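Local coordinates for poly-beta-1,6-N-acetyl-D-glucosamine N-deacetylase (Aggregatibacter actinomycetemcomitans, PDB 4U10), which probably removes acetyl groups from poly-beta-1,6-N-acetyl-D-glucosamine through its metal-dependent polysaccharide deacetylase domain, the part contained in this chain, at residues V6-A18 / P26-F38. Residues are numbered along the deposited sequence; the frame is centred on the assembly and turned at random.
Sequences VLAYHSVVDDTAA and PQTISANLLISHF. With ZN (zinc ion), chain D.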
# COMPACT_ATOMS: atom_id res chain seq x y z
N VAL A 6 -6.51 -10.32 2.15
CA VAL A 6 -6.22 -8.91 1.99
C VAL A 6 -6.48 -8.48 0.56
O VAL A 6 -6.00 -9.13 -0.35
CB VAL A 6 -4.76 -8.55 2.40
CG1 VAL A 6 -4.59 -7.03 2.32
CG2 VAL A 6 -4.44 -9.02 3.82
N LEU A 7 -7.19 -7.38 0.35
CA LEU A 7 -7.35 -6.83 -1.00
C LEU A 7 -6.48 -5.60 -1.23
O LEU A 7 -6.42 -4.71 -0.39
CB LEU A 7 -8.78 -6.48 -1.30
CG LEU A 7 -9.92 -7.51 -1.03
CD1 LEU A 7 -11.28 -6.99 -1.55
CD2 LEU A 7 -9.56 -8.85 -1.65
N ALA A 8 -5.80 -5.54 -2.38
CA ALA A 8 -4.93 -4.37 -2.67
C ALA A 8 -5.50 -3.48 -3.77
O ALA A 8 -5.51 -3.87 -4.95
CB ALA A 8 -3.52 -4.86 -3.07
N TYR A 9 -5.86 -2.26 -3.42
CA TYR A 9 -6.42 -1.28 -4.33
C TYR A 9 -5.42 -0.15 -4.53
O TYR A 9 -4.51 -0.02 -3.76
CB TYR A 9 -7.68 -0.63 -3.75
CG TYR A 9 -8.91 -1.55 -3.70
CD1 TYR A 9 -9.79 -1.65 -4.77
CD2 TYR A 9 -9.19 -2.28 -2.54
CE1 TYR A 9 -10.89 -2.52 -4.69
CE2 TYR A 9 -10.32 -3.11 -2.45
CZ TYR A 9 -11.13 -3.25 -3.49
OH TYR A 9 -12.22 -4.13 -3.37
N HIS A 10 -5.59 0.64 -5.59
CA HIS A 10 -4.78 1.85 -5.82
C HIS A 10 -5.73 3.02 -5.92
O HIS A 10 -6.43 3.36 -4.92
CB HIS A 10 -3.87 1.62 -7.04
CG HIS A 10 -2.84 0.58 -6.77
ND1 HIS A 10 -3.13 -0.76 -6.81
CD2 HIS A 10 -1.57 0.69 -6.34
CE1 HIS A 10 -2.07 -1.46 -6.45
NE2 HIS A 10 -1.10 -0.60 -6.18
N SER A 11 -5.80 3.65 -7.09
CA SER A 11 -6.73 4.76 -7.22
C SER A 11 -8.13 4.26 -7.56
O SER A 11 -8.30 3.21 -8.23
CB SER A 11 -6.26 5.77 -8.23
OG SER A 11 -6.89 6.95 -7.99
N VAL A 12 -9.10 5.06 -7.12
CA VAL A 12 -10.55 4.86 -7.31
C VAL A 12 -11.16 6.23 -7.68
O VAL A 12 -10.97 7.22 -7.01
CB VAL A 12 -11.27 4.27 -6.09
CG1 VAL A 12 -12.75 4.01 -6.41
CG2 VAL A 12 -10.67 2.93 -5.67
N VAL A 13 -11.83 6.28 -8.83
CA VAL A 13 -12.34 7.51 -9.39
C VAL A 13 -13.86 7.32 -9.61
O VAL A 13 -14.35 6.18 -9.81
CB VAL A 13 -11.62 7.89 -10.70
CG1 VAL A 13 -10.19 8.23 -10.43
CG2 VAL A 13 -11.69 6.80 -11.75
N ASP A 14 -14.61 8.42 -9.62
CA ASP A 14 -16.04 8.36 -9.91
C ASP A 14 -16.30 7.95 -11.37
O ASP A 14 -17.22 7.20 -11.66
CB ASP A 14 -16.72 9.68 -9.60
CG ASP A 14 -16.97 9.85 -8.10
OD1 ASP A 14 -17.13 8.82 -7.36
OD2 ASP A 14 -16.98 11.00 -7.66
N ASP A 15 -15.47 8.43 -12.27
CA ASP A 15 -15.49 8.03 -13.72
C ASP A 15 -15.79 6.53 -13.96
O ASP A 15 -15.05 5.63 -13.47
CB ASP A 15 -14.12 8.44 -14.28
CG ASP A 15 -13.98 8.23 -15.77
OD1 ASP A 15 -14.98 8.15 -16.47
OD2 ASP A 15 -12.81 8.12 -16.25
N THR A 16 -16.87 6.25 -14.67
CA THR A 16 -17.22 4.88 -15.10
C THR A 16 -16.69 4.53 -16.50
O THR A 16 -16.89 3.43 -17.02
CB THR A 16 -18.74 4.72 -15.02
OG1 THR A 16 -19.40 5.81 -15.72
CG2 THR A 16 -19.13 4.72 -13.46
N ALA A 17 -16.02 5.48 -17.14
CA ALA A 17 -15.39 5.24 -18.47
C ALA A 17 -14.48 4.01 -18.47
O ALA A 17 -13.76 3.74 -17.47
CB ALA A 17 -14.53 6.44 -18.86
N ALA A 18 -14.40 3.33 -19.62
CA ALA A 18 -13.46 2.23 -19.82
C ALA A 18 -12.08 2.87 -19.66
O ALA A 18 -11.88 3.95 -20.14
CB ALA A 18 -13.59 1.64 -21.20
N PRO A 26 -1.74 2.76 -13.15
CA PRO A 26 -2.17 1.40 -13.20
C PRO A 26 -3.20 0.99 -12.10
O PRO A 26 -3.18 1.52 -11.00
CB PRO A 26 -0.86 0.60 -13.08
CG PRO A 26 0.20 1.56 -13.55
CD PRO A 26 -0.27 2.89 -13.08
N GLN A 27 -4.07 0.04 -12.45
CA GLN A 27 -5.09 -0.52 -11.54
C GLN A 27 -6.12 0.48 -11.03
O GLN A 27 -6.75 0.26 -9.97
CB GLN A 27 -4.41 -1.25 -10.38
CG GLN A 27 -3.97 -2.66 -10.80
CD GLN A 27 -2.79 -2.68 -11.76
OE1 GLN A 27 -1.70 -2.25 -11.40
NE2 GLN A 27 -3.01 -3.23 -12.97
N THR A 28 -6.27 1.62 -11.71
CA THR A 28 -7.31 2.54 -11.33
C THR A 28 -8.69 1.92 -11.65
O THR A 28 -8.89 1.40 -12.73
CB THR A 28 -7.17 3.91 -12.01
OG1 THR A 28 -5.91 4.51 -11.69
CG2 THR A 28 -8.30 4.87 -11.64
N ILE A 29 -9.61 1.93 -10.68
CA ILE A 29 -10.96 1.40 -10.90
C ILE A 29 -12.02 2.48 -10.58
O ILE A 29 -11.67 3.55 -10.13
CB ILE A 29 -11.22 0.15 -10.08
CG1 ILE A 29 -11.28 0.48 -8.59
CG2 ILE A 29 -10.17 -0.88 -10.36
CD1 ILE A 29 -11.80 -0.70 -7.80
N SER A 30 -13.29 2.17 -10.87
CA SER A 30 -14.40 3.08 -10.65
C SER A 30 -14.90 2.86 -9.25
O SER A 30 -14.76 1.77 -8.66
CB SER A 30 -15.57 2.85 -11.66
OG SER A 30 -16.12 1.55 -11.45
N ALA A 31 -15.45 3.92 -8.71
CA ALA A 31 -16.08 3.87 -7.41
C ALA A 31 -17.23 2.85 -7.46
O ALA A 31 -17.46 2.15 -6.50
CB ALA A 31 -16.55 5.25 -7.05
N ASN A 32 -17.94 2.72 -8.59
CA ASN A 32 -19.01 1.70 -8.66
C ASN A 32 -18.49 0.31 -8.47
O ASN A 32 -19.12 -0.53 -7.75
CB ASN A 32 -19.78 1.79 -9.99
CG ASN A 32 -21.02 0.91 -9.99
OD1 ASN A 32 -22.05 1.28 -9.43
ND2 ASN A 32 -20.92 -0.29 -10.60
N LEU A 33 -17.34 0.02 -9.09
CA LEU A 33 -16.75 -1.29 -8.93
C LEU A 33 -16.32 -1.52 -7.48
O LEU A 33 -16.48 -2.64 -6.97
CB LEU A 33 -15.59 -1.58 -9.88
CG LEU A 33 -14.95 -2.94 -9.70
CD1 LEU A 33 -15.88 -4.08 -10.11
CD2 LEU A 33 -13.66 -3.03 -10.53
N LEU A 34 -15.82 -0.47 -6.83
CA LEU A 34 -15.36 -0.55 -5.44
C LEU A 34 -16.60 -0.87 -4.55
O LEU A 34 -16.59 -1.80 -3.71
CB LEU A 34 -14.74 0.79 -4.98
CG LEU A 34 -14.34 0.87 -3.50
CD1 LEU A 34 -13.19 -0.11 -3.23
CD2 LEU A 34 -13.96 2.25 -2.94
N ILE A 35 -17.66 -0.12 -4.75
CA ILE A 35 -18.97 -0.34 -3.98
C ILE A 35 -19.48 -1.74 -4.17
O ILE A 35 -20.00 -2.40 -3.23
CB ILE A 35 -19.99 0.75 -4.37
CG1 ILE A 35 -19.51 2.08 -3.77
CG2 ILE A 35 -21.43 0.41 -3.94
CD1 ILE A 35 -20.19 3.35 -4.29
N SER A 36 -19.26 -2.28 -5.38
CA SER A 36 -19.74 -3.60 -5.71
C SER A 36 -18.98 -4.65 -4.94
O SER A 36 -19.56 -5.67 -4.46
CB SER A 36 -19.72 -3.86 -7.25
OG SER A 36 -18.48 -4.34 -7.69
N HIS A 37 -17.67 -4.43 -4.83
CA HIS A 37 -16.88 -5.28 -4.00
C HIS A 37 -17.33 -5.16 -2.51
O HIS A 37 -17.43 -6.15 -1.85
CB HIS A 37 -15.40 -4.92 -4.11
CG HIS A 37 -14.81 -5.20 -5.44
ND1 HIS A 37 -13.56 -4.76 -5.79
CD2 HIS A 37 -15.30 -5.82 -6.53
CE1 HIS A 37 -13.27 -5.15 -7.01
NE2 HIS A 37 -14.32 -5.79 -7.49
N PHE A 38 -17.53 -3.95 -2.03
CA PHE A 38 -17.89 -3.68 -0.60
C PHE A 38 -19.21 -4.30 -0.25
O PHE A 38 -19.39 -4.86 0.83
CB PHE A 38 -17.98 -2.18 -0.34
CG PHE A 38 -16.65 -1.53 -0.16
CD1 PHE A 38 -15.48 -2.20 -0.50
CD2 PHE A 38 -16.58 -0.23 0.28
CE1 PHE A 38 -14.23 -1.57 -0.36
CE2 PHE A 38 -15.35 0.38 0.41
CZ PHE A 38 -14.18 -0.29 0.12
ZN ZN D . 0.64 -1.09 -5.00
O HOH W 1 -7.67 0.50 -7.41
O HOH W 2 -4.38 3.52 -9.60
O HOH W 3 -18.31 4.99 -10.35
O HOH W 4 2.25 -0.02 -5.48
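A short parallel beta ladder, Val12 beside Ile29 and Val13 beside Ser30, joins the metal-binding end of strand 3-13 to the start of helix 31-42. Three backbone bonds define it: Ile29 N to Ser11 O, Val13 N to Ile29 O at 3.0 Å, and Ala31 N to Val13 O at 2.7 Å, the last bent to 144°. Ser30 is then the helix N-cap, its OG accepting from Leu33 N at 3.1 Å.

Val12, with CG1 anti to the backbone N (chi1 -177°), lays that methyl 3.5 Å from Ala31 CA, while its CG2 meets Ile29 CG1. Farther along this helix of the polysaccharide deacetylase domain, Leu34 CD1 sits over one face of the Tyr9 ring, 3.9 Å from the centroid, a CH-pi contact; Ile29 CD1 lies at the ring edge. Tyr9 OH and His37 ND1 share a 2.8 Å hydrogen bond near both ring planes, which are turned 42° apart, and His37 NE2 is hydrogen-bonded to Thr254 O.

His10 NE2 binds zinc at 2.2 Å; Asp74 and a water are further ligands of the ion. One water links the two segments, accepting from His10 N and donating to Ser11 O and Gln27 O.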